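Local coordinates for protein AGR_C_1268p (PDB 2GHS) that probably hydrolyses sugar lactones as a metal-dependent gluconolactonase of the SMP-30 (regucalcin) family, built as a beta-propeller that binds one divalent cation, at residues V196-N201 with G230-G234; V200-R205 with E220-T226; N137-H142 with I180-F186; D233-D238 with T273-F278; P47-E52 with T289-E293. Numbering follows the deposited sequence.

The five contacts lie in one beta-propeller and four reach the central pocket. Contacts 3 and 4 sit deepest, each about 6 Å from the chain centre, their centres about 9 Å apart. They touch through S183 OG and S235 OG, 2.6 Å apart. Contact 1 shares D233 and G234 with contact 4 and V200 and N201 with contact 2, which lies farther out, about 17 Å from the chain centre. Contact 5 bonds to contact 4 through T274 OG1 and G51 O, 2.6 Å apart. The predicted metal ligands E52, N182 and D233 come from contacts 5, 3 and 1/4. An ethanediol, probably from the crystallisation liquor, is bonded to E52, N182, N137 and R135 in this pocket.

Contact 1: V196-N201 with G230-G234; sequences VDTKVN and GGMDG
Three hydrogen bonds join the loop after strand 192-197 to G230 and the start of strand 231-237, in neighbouring blades of the beta-propeller. T198 OG1 donates to M232 O at 2.7 Å. The N201 carboxamide bonds two backbone groups: OD1 accepts from M232 N at 2.9 Å; ND2 donates to G230 O at 2.9 Å. N201 has phi/psi 66/32 and chi1 near -91°. The loop folds back on D197, whose O accepts from V200 N (2.8 Å) and N201 N (2.9 Å). D197 OD1 accepts from K199 N at 3.1 Å, an Asx turn. The closest CA atoms, of T198 and M232, are 5.4 Å apart. G231 is extended (-111/135), and a CB there would clash with T198 CG2. D233, two residues on, is the predicted proton donor/acceptor and metal ligand, so the contact borders the likely active site. T198 OG1 also bonds N182, another predicted metal ligand. V196 CG1 packs 4.0 Å from CB of selenomethionine M232 (m, t), and T198 CG2 lies 3.6 Å from D233 OD1.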
# COMPACT_ATOMS: atom_id res chain seq x y z
N VAL A 196 5.07 -4.48 9.04
CA VAL A 196 6.14 -5.45 8.92
C VAL A 196 7.38 -4.73 8.42
O VAL A 196 7.28 -3.67 7.81
CB VAL A 196 5.79 -6.59 7.89
CG1 VAL A 196 5.86 -6.13 6.40
CG2 VAL A 196 6.65 -7.84 8.09
N ASP A 197 8.54 -5.33 8.69
CA ASP A 197 9.80 -4.96 8.01
C ASP A 197 9.97 -6.12 7.03
O ASP A 197 10.17 -7.27 7.43
CB ASP A 197 10.94 -4.86 8.98
CG ASP A 197 12.27 -4.54 8.31
OD1 ASP A 197 12.38 -4.60 7.05
OD2 ASP A 197 13.22 -4.24 9.06
N THR A 198 9.83 -5.84 5.74
CA THR A 198 9.87 -6.90 4.70
C THR A 198 11.15 -7.72 4.74
O THR A 198 11.15 -8.87 4.37
CB THR A 198 9.64 -6.31 3.30
OG1 THR A 198 8.39 -5.61 3.27
CG2 THR A 198 9.57 -7.40 2.22
N LYS A 199 12.25 -7.14 5.21
CA LYS A 199 13.50 -7.89 5.34
C LYS A 199 13.49 -8.93 6.49
O LYS A 199 14.35 -9.82 6.54
CB LYS A 199 14.67 -6.93 5.53
CG LYS A 199 14.94 -6.05 4.32
N VAL A 200 12.53 -8.80 7.42
CA VAL A 200 12.44 -9.60 8.63
C VAL A 200 11.23 -10.54 8.58
O VAL A 200 11.31 -11.72 8.97
CB VAL A 200 12.36 -8.67 9.86
CG1 VAL A 200 12.03 -9.44 11.14
CG2 VAL A 200 13.66 -7.85 10.02
N ASN A 201 10.12 -10.06 8.02
CA ASN A 201 8.92 -10.87 7.80
C ASN A 201 8.25 -11.32 9.10
O ASN A 201 7.63 -12.40 9.16
CB ASN A 201 9.21 -12.10 6.90
CG ASN A 201 9.01 -11.83 5.41
OD1 ASN A 201 8.35 -10.85 5.01
ND2 ASN A 201 9.59 -12.69 4.59
N GLY A 230 9.54 -15.46 -0.12
CA GLY A 230 8.90 -14.21 -0.47
C GLY A 230 8.86 -13.20 0.68
O GLY A 230 9.12 -13.53 1.84
N GLY A 231 8.55 -11.96 0.33
CA GLY A 231 8.52 -10.82 1.25
C GLY A 231 7.12 -10.31 1.48
O GLY A 231 6.37 -10.17 0.53
N MSE A 232 6.78 -10.04 2.74
CA MSE A 232 5.47 -9.48 3.06
C MSE A 232 5.48 -8.02 2.64
O MSE A 232 6.25 -7.21 3.19
CB MSE A 232 5.12 -9.62 4.53
CG MSE A 232 5.05 -11.05 4.96
SE MSE A 232 4.48 -11.17 6.84
CE MSE A 232 2.58 -11.38 6.56
N ASP A 233 4.65 -7.69 1.64
CA ASP A 233 4.62 -6.33 1.11
C ASP A 233 3.34 -5.62 1.62
O ASP A 233 3.06 -5.69 2.81
CB ASP A 233 4.72 -6.38 -0.44
CG ASP A 233 6.13 -6.19 -0.94
OD1 ASP A 233 7.10 -6.63 -0.25
OD2 ASP A 233 6.27 -5.59 -2.02
N GLY A 234 2.57 -4.94 0.75
CA GLY A 234 1.41 -4.19 1.21
C GLY A 234 0.28 -5.08 1.66
O GLY A 234 0.18 -6.25 1.23

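Contact 2: V200-R205 with E220-T226; sequences VNRLMR and EVFIDST
This is an antiparallel strand pair with a classic beta bulge, at the outer edge of a propeller blade. Strands 202-205 and 220-224 run at 134° between their N-to-C directions, with axes 4.3 Å apart at closest approach. Before the strand, N201 (66/32) offers its O to both S225 N and S225 OG, each at 2.9 Å. Its side chain turns to M232 and G230 of the next blade. R202 pairs with D224 as a non-hydrogen-bonded pair, CA-CA 4.6 Å. The extended R202 chain (m, t, t) brings NE to D224 OD2 in a weak, long salt bridge at 3.5 Å, and water 1 links R202 NH2 (3.2 Å) to D224 OD2 (2.7 Å). D224 OD1 accepts from T226 N at 3.0 Å, an Asx turn that closes the strand. L203 N donates to I223 O at 2.8 Å. L203 O accepts from F222 N (2.8 Å) and I223 N (3.1 Å), so F222 and I223 both face L203. F222 is the bulge's extra residue; its psi of -51° leaves the extended range. L203 (chi1 t) CD2 meets the F222 (chi1 t) ring edge at CD2, 3.7 Å away. Past the bulge selenomethionine M204 pairs with V221, its SE 3.9 Å from V221 CG2. R205 and E220 form a hydrogen-bonded pair: R205 N to E220 O and E220 N to R205 O are both 2.8 Å.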
# COMPACT_ATOMS: atom_id res chain seq x y z
N VAL A 200 12.53 -8.80 7.42
CA VAL A 200 12.44 -9.60 8.63
C VAL A 200 11.23 -10.54 8.58
O VAL A 200 11.31 -11.72 8.97
CB VAL A 200 12.36 -8.67 9.86
CG1 VAL A 200 12.03 -9.44 11.14
CG2 VAL A 200 13.66 -7.85 10.02
N ASN A 201 10.12 -10.06 8.02
CA ASN A 201 8.92 -10.87 7.80
C ASN A 201 8.25 -11.32 9.10
O ASN A 201 7.63 -12.40 9.16
CB ASN A 201 9.21 -12.10 6.90
CG ASN A 201 9.01 -11.83 5.41
OD1 ASN A 201 8.35 -10.85 5.01
ND2 ASN A 201 9.59 -12.69 4.59
N ARG A 202 8.35 -10.49 10.13
CA ARG A 202 7.53 -10.66 11.32
C ARG A 202 6.49 -9.57 11.38
O ARG A 202 6.79 -8.40 11.69
CB ARG A 202 8.36 -10.66 12.60
CG ARG A 202 9.29 -11.82 12.65
CD ARG A 202 9.87 -12.06 14.05
NE ARG A 202 10.84 -13.17 14.00
CZ ARG A 202 12.16 -13.02 13.86
NH1 ARG A 202 12.70 -11.81 13.80
NH2 ARG A 202 12.95 -14.09 13.80
N LEU A 203 5.27 -9.93 11.05
CA LEU A 203 4.17 -8.95 11.02
C LEU A 203 3.79 -8.64 12.48
O LEU A 203 3.47 -9.55 13.27
CB LEU A 203 2.99 -9.48 10.22
CG LEU A 203 1.86 -8.47 9.94
CD1 LEU A 203 1.17 -8.79 8.61
CD2 LEU A 203 0.88 -8.48 11.09
N MSE A 204 3.85 -7.37 12.82
CA MSE A 204 3.61 -6.90 14.17
C MSE A 204 2.18 -6.39 14.30
O MSE A 204 1.61 -5.89 13.34
CB MSE A 204 4.55 -5.73 14.45
CG MSE A 204 5.99 -6.01 14.09
SE MSE A 204 6.77 -7.52 15.03
CE MSE A 204 6.89 -6.80 16.82
N ARG A 205 1.62 -6.49 15.50
CA ARG A 205 0.40 -5.79 15.86
C ARG A 205 0.70 -4.80 16.97
O ARG A 205 1.56 -5.04 17.83
CB ARG A 205 -0.69 -6.79 16.28
CG ARG A 205 -0.43 -7.57 17.53
CD ARG A 205 -1.68 -8.38 18.08
NE ARG A 205 -1.35 -9.11 19.30
CZ ARG A 205 -1.26 -8.59 20.54
NH1 ARG A 205 -1.53 -7.31 20.77
NH2 ARG A 205 -0.90 -9.38 21.55
N GLU A 220 3.80 -6.10 19.18
CA GLU A 220 3.86 -7.54 19.49
C GLU A 220 3.94 -8.32 18.20
O GLU A 220 3.31 -7.95 17.21
CB GLU A 220 2.59 -7.97 20.21
CG GLU A 220 2.18 -7.08 21.41
CD GLU A 220 3.09 -7.23 22.62
OE1 GLU A 220 3.72 -8.30 22.79
OE2 GLU A 220 3.15 -6.26 23.41
N VAL A 221 4.67 -9.43 18.18
CA VAL A 221 4.71 -10.29 16.99
C VAL A 221 3.38 -10.99 16.82
O VAL A 221 2.92 -11.69 17.72
CB VAL A 221 5.82 -11.34 17.05
CG1 VAL A 221 5.79 -12.27 15.82
CG2 VAL A 221 7.18 -10.71 17.16
N PHE A 222 2.73 -10.78 15.68
CA PHE A 222 1.44 -11.37 15.39
C PHE A 222 1.57 -12.56 14.42
O PHE A 222 1.05 -13.65 14.72
CB PHE A 222 0.50 -10.28 14.85
CG PHE A 222 -0.89 -10.75 14.49
CD1 PHE A 222 -1.65 -11.50 15.37
CD2 PHE A 222 -1.46 -10.36 13.29
CE1 PHE A 222 -2.95 -11.88 15.03
CE2 PHE A 222 -2.77 -10.73 12.95
CZ PHE A 222 -3.50 -11.49 13.82
N ILE A 223 2.27 -12.36 13.30
CA ILE A 223 2.53 -13.44 12.32
C ILE A 223 4.04 -13.55 12.00
O ILE A 223 4.61 -12.61 11.42
CB ILE A 223 1.72 -13.21 11.00
CG1 ILE A 223 0.21 -13.11 11.32
CG2 ILE A 223 2.04 -14.32 9.97
CD1 ILE A 223 -0.66 -12.51 10.20
N ASP A 224 4.66 -14.67 12.41
CA ASP A 224 6.06 -14.92 12.15
C ASP A 224 6.12 -15.72 10.84
O ASP A 224 5.77 -16.92 10.80
CB ASP A 224 6.70 -15.71 13.29
CG ASP A 224 8.22 -15.82 13.15
OD1 ASP A 224 8.75 -15.69 12.04
OD2 ASP A 224 8.88 -16.06 14.18
N SER A 225 6.56 -15.05 9.78
CA SER A 225 6.72 -15.71 8.48
C SER A 225 8.19 -15.65 8.07
O SER A 225 8.51 -15.63 6.90
CB SER A 225 5.80 -15.10 7.41
OG SER A 225 6.18 -13.78 7.03
N THR A 226 9.09 -15.64 9.06
CA THR A 226 10.52 -15.50 8.81
C THR A 226 11.08 -16.74 8.12
O THR A 226 10.82 -17.86 8.52
CB THR A 226 11.31 -15.28 10.11
OG1 THR A 226 10.86 -14.09 10.76
CG2 THR A 226 12.83 -15.21 9.83
O HOH W 1 11.39 -16.88 13.62

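Contact 3: N137-H142 with I180-F186; sequences NDGRMH and IPNSICF. With EDO (1,2-ethanediol), chain D.
Strands 137-141 and 181-186 run side by side in nearly the same direction, at 28°, with axes 6.0 Å apart at closest approach. CA atoms pair D138 with N182 (5.3 Å), R140 with I184 (6.1 Å) and H142 with F186 (6.7 Å). The hydrogen bonds between them use side chains of 137-142 and backbone of 180-186. Most residues are extended, but S183 has positive phi (52/28). N137, chi1 t, donates from ND2 to P181 O at 2.9 Å. D138, chi1 t, accepts at OD2 from I184 N at 2.9 Å. R140, chi1 t, donates from NE to I184 O at 2.9 Å, and its NH1 goes on to a salt bridge with E321. Water 2 accepts from R140 NH2 at 3.1 Å. It lies 2.8 Å from D138 OD1 and 2.9 Å from I184 O. At the far end H142 turns its ring edge to the face of F186, with centroids 5.0 Å apart and planes at 83°. At the other end an ethanediol, probably from the crystallisation liquor, takes N137 ND2 (3.1 Å) and N182 ND2 (3.0 Å) on O2 and gives O1 to N137 OD1 (2.8 Å). The arrangement is that of inner strands of adjacent blades round a beta-propeller axis, with predicted substrate-binding N137 and metal-binding N182 at the pocket end.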
# COMPACT_ATOMS: atom_id res chain seq x y z
N ASN A 137 7.69 4.85 1.27
CA ASN A 137 7.22 3.56 0.78
C ASN A 137 5.73 3.41 1.15
O ASN A 137 4.92 4.32 0.94
CB ASN A 137 8.15 2.42 1.29
CG ASN A 137 7.99 1.13 0.46
OD1 ASN A 137 8.03 1.21 -0.76
ND2 ASN A 137 7.81 -0.05 1.12
N ASP A 138 5.39 2.29 1.74
CA ASP A 138 4.01 1.91 2.07
C ASP A 138 3.37 2.92 3.04
O ASP A 138 4.01 3.40 3.97
CB ASP A 138 4.11 0.57 2.78
CG ASP A 138 2.76 -0.01 3.12
OD1 ASP A 138 1.85 -0.03 2.24
OD2 ASP A 138 2.62 -0.48 4.28
N GLY A 139 2.10 3.20 2.86
CA GLY A 139 1.41 4.03 3.85
C GLY A 139 -0.06 3.69 3.82
O GLY A 139 -0.55 3.09 2.86
N ARG A 140 -0.78 4.01 4.89
CA ARG A 140 -2.23 3.79 4.91
C ARG A 140 -2.90 4.72 5.92
O ARG A 140 -2.31 5.04 6.93
CB ARG A 140 -2.57 2.32 5.22
CG ARG A 140 -4.04 1.98 4.83
CD ARG A 140 -4.35 0.52 4.77
NE ARG A 140 -3.45 -0.17 3.86
CZ ARG A 140 -3.56 -0.12 2.54
NH1 ARG A 140 -4.54 0.56 2.00
NH2 ARG A 140 -2.66 -0.74 1.77
N MSE A 141 -4.13 5.11 5.62
CA MSE A 141 -4.95 5.96 6.48
C MSE A 141 -5.60 5.19 7.63
O MSE A 141 -6.22 4.14 7.42
CB MSE A 141 -6.04 6.64 5.64
CG MSE A 141 -5.56 7.70 4.69
SE MSE A 141 -4.70 9.15 5.66
CE MSE A 141 -6.05 9.43 7.00
N HIS A 142 -5.50 5.77 8.82
CA HIS A 142 -6.18 5.31 10.01
C HIS A 142 -7.55 6.03 10.05
O HIS A 142 -7.66 7.18 9.64
CB HIS A 142 -5.31 5.62 11.24
CG HIS A 142 -5.92 5.15 12.52
ND1 HIS A 142 -6.82 5.88 13.22
CD2 HIS A 142 -5.81 3.97 13.16
CE1 HIS A 142 -7.25 5.19 14.26
NE2 HIS A 142 -6.64 4.01 14.25
N ILE A 180 12.60 -2.07 5.33
CA ILE A 180 11.56 -1.91 4.33
C ILE A 180 10.21 -1.97 5.04
O ILE A 180 9.67 -3.06 5.30
CB ILE A 180 11.59 -2.97 3.20
CG1 ILE A 180 12.99 -3.03 2.54
CG2 ILE A 180 10.48 -2.68 2.17
CD1 ILE A 180 13.17 -4.26 1.70
N PRO A 181 9.66 -0.79 5.35
CA PRO A 181 8.34 -0.81 6.01
C PRO A 181 7.25 -1.22 5.07
O PRO A 181 7.25 -0.87 3.89
CB PRO A 181 8.16 0.64 6.49
CG PRO A 181 9.01 1.43 5.62
CD PRO A 181 10.14 0.60 5.13
N ASN A 182 6.33 -2.04 5.56
CA ASN A 182 5.25 -2.54 4.71
C ASN A 182 4.11 -3.06 5.53
O ASN A 182 4.11 -2.94 6.77
CB ASN A 182 5.84 -3.62 3.77
CG ASN A 182 5.84 -3.22 2.30
OD1 ASN A 182 4.84 -2.68 1.81
ND2 ASN A 182 6.92 -3.61 1.57
N SER A 183 3.12 -3.63 4.85
CA SER A 183 1.93 -4.22 5.48
C SER A 183 1.19 -3.37 6.45
O SER A 183 0.56 -3.88 7.37
CB SER A 183 2.29 -5.56 6.13
OG SER A 183 1.13 -6.31 6.54
N ILE A 184 1.27 -2.06 6.26
CA ILE A 184 0.55 -1.14 7.15
C ILE A 184 -0.95 -1.20 6.90
O ILE A 184 -1.44 -0.98 5.77
CB ILE A 184 1.08 0.29 6.99
CG1 ILE A 184 2.57 0.37 7.40
CG2 ILE A 184 0.26 1.23 7.84
CD1 ILE A 184 3.16 1.73 7.05
N CYS A 185 -1.68 -1.56 7.96
CA CYS A 185 -3.13 -1.57 7.89
C CYS A 185 -3.70 -1.64 9.30
O CYS A 185 -2.96 -1.70 10.27
CB CYS A 185 -3.64 -2.75 7.03
SG CYS A 185 -3.19 -4.36 7.62
N PHE A 186 -5.01 -1.57 9.41
CA PHE A 186 -5.67 -1.38 10.68
C PHE A 186 -6.89 -2.27 10.86
O PHE A 186 -7.59 -2.58 9.91
CB PHE A 186 -6.10 0.10 10.86
CG PHE A 186 -4.96 1.04 10.69
CD1 PHE A 186 -4.02 1.21 11.68
CD2 PHE A 186 -4.81 1.73 9.51
CE1 PHE A 186 -2.91 2.05 11.47
CE2 PHE A 186 -3.73 2.57 9.27
CZ PHE A 186 -2.76 2.73 10.25
C1 EDO D . 9.60 -1.84 -1.83
O1 EDO D . 9.17 -0.67 -2.53
C2 EDO D . 8.39 -2.78 -1.75
O2 EDO D . 7.31 -2.18 -1.01
O HOH W 2 -0.12 -1.69 3.30

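Contact 4: D233-D238 with T273-F278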
# COMPACT_ATOMS: atom_id res chain seq x y z
N ASP A 233 4.65 -7.69 1.64
CA ASP A 233 4.62 -6.33 1.11
C ASP A 233 3.34 -5.62 1.62
O ASP A 233 3.06 -5.69 2.81
CB ASP A 233 4.72 -6.38 -0.44
CG ASP A 233 6.13 -6.19 -0.94
OD1 ASP A 233 7.10 -6.63 -0.25
OD2 ASP A 233 6.27 -5.59 -2.02
N GLY A 234 2.57 -4.94 0.75
CA GLY A 234 1.41 -4.19 1.21
C GLY A 234 0.28 -5.08 1.66
O GLY A 234 0.18 -6.25 1.23
N SER A 235 -0.52 -4.55 2.58
CA SER A 235 -1.69 -5.24 3.11
C SER A 235 -2.90 -4.37 3.31
O SER A 235 -2.79 -3.17 3.58
CB SER A 235 -1.39 -5.83 4.48
OG SER A 235 -0.37 -6.82 4.42
N VAL A 236 -4.06 -5.02 3.20
CA VAL A 236 -5.35 -4.45 3.64
C VAL A 236 -5.95 -5.37 4.69
O VAL A 236 -5.55 -6.50 4.85
CB VAL A 236 -6.32 -4.17 2.50
CG1 VAL A 236 -5.79 -3.07 1.58
CG2 VAL A 236 -6.66 -5.45 1.73
N CYS A 237 -6.88 -4.83 5.44
CA CYS A 237 -7.56 -5.53 6.50
C CYS A 237 -9.08 -5.40 6.23
O CYS A 237 -9.61 -4.28 6.06
CB CYS A 237 -7.13 -4.95 7.84
SG CYS A 237 -7.79 -5.80 9.27
N ASP A 238 -9.76 -6.54 6.09
CA ASP A 238 -11.16 -6.51 5.70
C ASP A 238 -12.12 -6.24 6.89
O ASP A 238 -11.70 -5.98 8.01
CB ASP A 238 -11.55 -7.76 4.88
CG ASP A 238 -11.60 -9.03 5.69
OD1 ASP A 238 -11.69 -8.98 6.93
OD2 ASP A 238 -11.57 -10.16 5.06
N THR A 273 4.47 -9.30 -6.43
CA THR A 273 3.18 -8.78 -6.00
C THR A 273 3.46 -7.69 -4.95
O THR A 273 4.22 -7.93 -3.99
CB THR A 273 2.35 -9.86 -5.33
OG1 THR A 273 2.65 -11.11 -5.90
CG2 THR A 273 0.86 -9.58 -5.47
N THR A 274 2.85 -6.51 -5.10
CA THR A 274 3.20 -5.42 -4.18
C THR A 274 2.12 -4.96 -3.19
O THR A 274 2.44 -4.71 -2.06
CB THR A 274 3.70 -4.19 -4.93
OG1 THR A 274 2.76 -3.85 -5.93
CG2 THR A 274 5.05 -4.47 -5.56
N CYS A 275 0.87 -4.88 -3.60
CA CYS A 275 -0.15 -4.31 -2.73
C CYS A 275 -1.57 -4.58 -3.21
O CYS A 275 -1.84 -4.48 -4.39
CB CYS A 275 0.04 -2.79 -2.59
SG CYS A 275 -0.82 -2.07 -1.14
N PRO A 276 -2.47 -4.92 -2.26
CA PRO A 276 -3.90 -4.96 -2.59
C PRO A 276 -4.67 -3.66 -2.29
O PRO A 276 -4.22 -2.81 -1.51
CB PRO A 276 -4.40 -6.09 -1.71
CG PRO A 276 -3.48 -6.13 -0.56
CD PRO A 276 -2.24 -5.35 -0.88
N ALA A 277 -5.86 -3.54 -2.85
CA ALA A 277 -6.76 -2.43 -2.53
C ALA A 277 -8.21 -2.88 -2.73
O ALA A 277 -8.49 -3.58 -3.67
CB ALA A 277 -6.46 -1.21 -3.39
N PHE A 278 -9.13 -2.47 -1.84
CA PHE A 278 -10.54 -2.66 -2.05
C PHE A 278 -11.06 -1.68 -3.08
O PHE A 278 -10.79 -0.49 -3.00
CB PHE A 278 -11.33 -2.48 -0.76
CG PHE A 278 -10.89 -3.41 0.35
CD1 PHE A 278 -10.97 -4.80 0.16
CD2 PHE A 278 -10.43 -2.91 1.56
CE1 PHE A 278 -10.57 -5.69 1.16
CE2 PHE A 278 -10.04 -3.80 2.58
CZ PHE A 278 -10.09 -5.17 2.37
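V236, F278 and P276 have the largest areas covered by the opposite segment. V236, in rotamer m, points at the opposite strand. Its CG2 lies 3.5 Å from F278 CZ and 4.0 Å from P276 CG, while its CG1 is 3.5 Å from P276 O. The valine thus fits against both the proline ring and the phenylalanine ring. F278 reaches past V236 to the end of the first strand. Its ring edge meets C237 O, 3.5 Å from CE2, and its CZ lies 3.7 Å from D238 CA. P276 sets its CD 3.3 Å from G234 O. L286 of strand 285-290 packs on all three residues.

Strands 233-237 and 273-278 are the innermost strands of two successive propeller blades. They run almost parallel, at 14°, and close to 4.9 Å between axes. They are nearest at G234 and C275, with CA atoms 4.2 Å apart. G234 N donates to T274 O at 2.8 Å there. A CB on G234 would clash with C275 SG, so the absence of a side chain permits this approach. Farther along the strands diverge, and the side chains of V236, P276 and F278 fill the gap. At the pocket end D233, the predicted metal ligand and proton donor/acceptor, sets its CB 3.3 Å from T274 O. T274 OG1 itself bonds G51 and T289, and S235 OG bonds S183 OG of the preceding blade.

Contact 5: P47-E52 with T289-E293. With EDO (1,2-ethanediol), chain D.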
# COMPACT_ATOMS: atom_id res chain seq x y z
N PRO A 47 2.53 -2.29 -17.98
CA PRO A 47 3.36 -2.80 -16.87
C PRO A 47 4.03 -1.71 -16.08
O PRO A 47 4.60 -0.76 -16.64
CB PRO A 47 4.41 -3.70 -17.57
CG PRO A 47 4.37 -3.30 -19.01
CD PRO A 47 3.21 -2.41 -19.30
N MSE A 48 4.01 -1.87 -14.76
CA MSE A 48 4.63 -0.94 -13.85
C MSE A 48 6.00 -1.45 -13.46
O MSE A 48 6.14 -2.60 -13.06
CB MSE A 48 3.84 -0.83 -12.55
CG MSE A 48 2.40 -0.45 -12.72
SE MSE A 48 2.15 1.43 -13.30
CE MSE A 48 1.98 1.09 -15.17
N LEU A 49 6.99 -0.57 -13.51
CA LEU A 49 8.31 -0.91 -12.97
C LEU A 49 8.18 -1.19 -11.49
O LEU A 49 8.67 -2.21 -11.00
CB LEU A 49 9.29 0.22 -13.26
CG LEU A 49 10.70 0.05 -12.74
CD1 LEU A 49 11.30 -1.16 -13.40
CD2 LEU A 49 11.47 1.35 -13.03
N LEU A 50 7.45 -0.33 -10.77
CA LEU A 50 7.21 -0.55 -9.34
C LEU A 50 5.83 -0.03 -9.00
O LEU A 50 5.65 1.10 -8.51
CB LEU A 50 8.33 0.08 -8.49
CG LEU A 50 8.24 -0.22 -6.99
CD1 LEU A 50 8.09 -1.68 -6.74
CD2 LEU A 50 9.46 0.33 -6.22
N GLY A 51 4.82 -0.85 -9.30
CA GLY A 51 3.46 -0.50 -9.01
C GLY A 51 3.26 -0.58 -7.52
O GLY A 51 3.66 -1.60 -6.91
N GLU A 52 2.67 0.47 -6.91
CA GLU A 52 2.50 0.51 -5.45
C GLU A 52 1.44 1.49 -4.98
O GLU A 52 0.95 2.34 -5.75
CB GLU A 52 3.83 0.88 -4.74
CG GLU A 52 4.66 -0.27 -4.12
CD GLU A 52 4.01 -0.96 -2.88
OE1 GLU A 52 2.83 -0.63 -2.54
OE2 GLU A 52 4.71 -1.85 -2.27
N THR A 289 -1.57 -4.71 -7.34
CA THR A 289 -0.46 -4.21 -8.11
C THR A 289 0.72 -5.16 -8.08
O THR A 289 0.87 -6.01 -7.17
CB THR A 289 0.02 -2.82 -7.63
OG1 THR A 289 0.19 -2.82 -6.21
CG2 THR A 289 -1.03 -1.77 -7.96
N SER A 290 1.59 -4.97 -9.05
CA SER A 290 2.82 -5.75 -9.14
C SER A 290 3.96 -4.93 -9.77
O SER A 290 3.80 -3.76 -10.12
CB SER A 290 2.60 -7.06 -9.92
OG SER A 290 2.35 -6.83 -11.30
N ALA A 291 5.13 -5.54 -9.83
CA ALA A 291 6.35 -4.83 -10.24
C ALA A 291 7.18 -5.64 -11.24
O ALA A 291 7.15 -6.87 -11.26
CB ALA A 291 7.24 -4.51 -9.00
N ARG A 292 7.95 -4.91 -12.07
CA ARG A 292 9.00 -5.47 -12.92
C ARG A 292 10.41 -5.20 -12.38
O ARG A 292 11.40 -5.66 -12.95
CB ARG A 292 8.92 -4.87 -14.33
CG ARG A 292 7.86 -5.48 -15.15
CD ARG A 292 7.90 -5.07 -16.62
NE ARG A 292 6.90 -5.90 -17.29
CZ ARG A 292 6.71 -6.00 -18.59
NH1 ARG A 292 7.44 -5.30 -19.45
NH2 ARG A 292 5.75 -6.81 -19.02
N GLU A 293 10.51 -4.41 -11.31
CA GLU A 293 11.81 -3.96 -10.79
C GLU A 293 12.76 -5.13 -10.58
O GLU A 293 12.39 -6.15 -10.00
CB GLU A 293 11.62 -3.19 -9.47
CG GLU A 293 12.88 -2.54 -8.86
CD GLU A 293 12.69 -2.18 -7.38
OE1 GLU A 293 11.79 -2.75 -6.73
OE2 GLU A 293 13.45 -1.34 -6.85
C1 EDO D . 9.60 -1.84 -1.83
O1 EDO D . 9.17 -0.67 -2.53
C2 EDO D . 8.39 -2.78 -1.75
O2 EDO D . 7.31 -2.18 -1.01
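One face of the R292 guanidinium lies over the CB side of P47, with P47 CB 3.3 Å from R292 NE. That NE is also bonded to H306 O. The backbones then meet: R292 N donates to L49 O at 3.0 Å and weakly to M48 O at 3.1 Å. E293 N adds a weak bond to L49 O at 2.9 Å. Beyond the single bridge between L50 and A291, CA-CA 4.5 Å, G51 N donates to S290 O at 3.2 Å. A CB on G51 would clash with that same S290 O.

Here the beta-propeller blade that combines strand 41-44 with C-terminal strands meets the blade beginning with strand 51-57, across a sequence gap of 237 residues. L50 CD1 packs on A291 CB at 3.7 Å, and W248 touches both residues. E52, a predicted metal ligand, turns away from T289-E293. Its OE2 accepts from O2 of the bound ethanediol at 2.9 Å. L50 CD2 lies 3.8 Å from O1 of the same molecule.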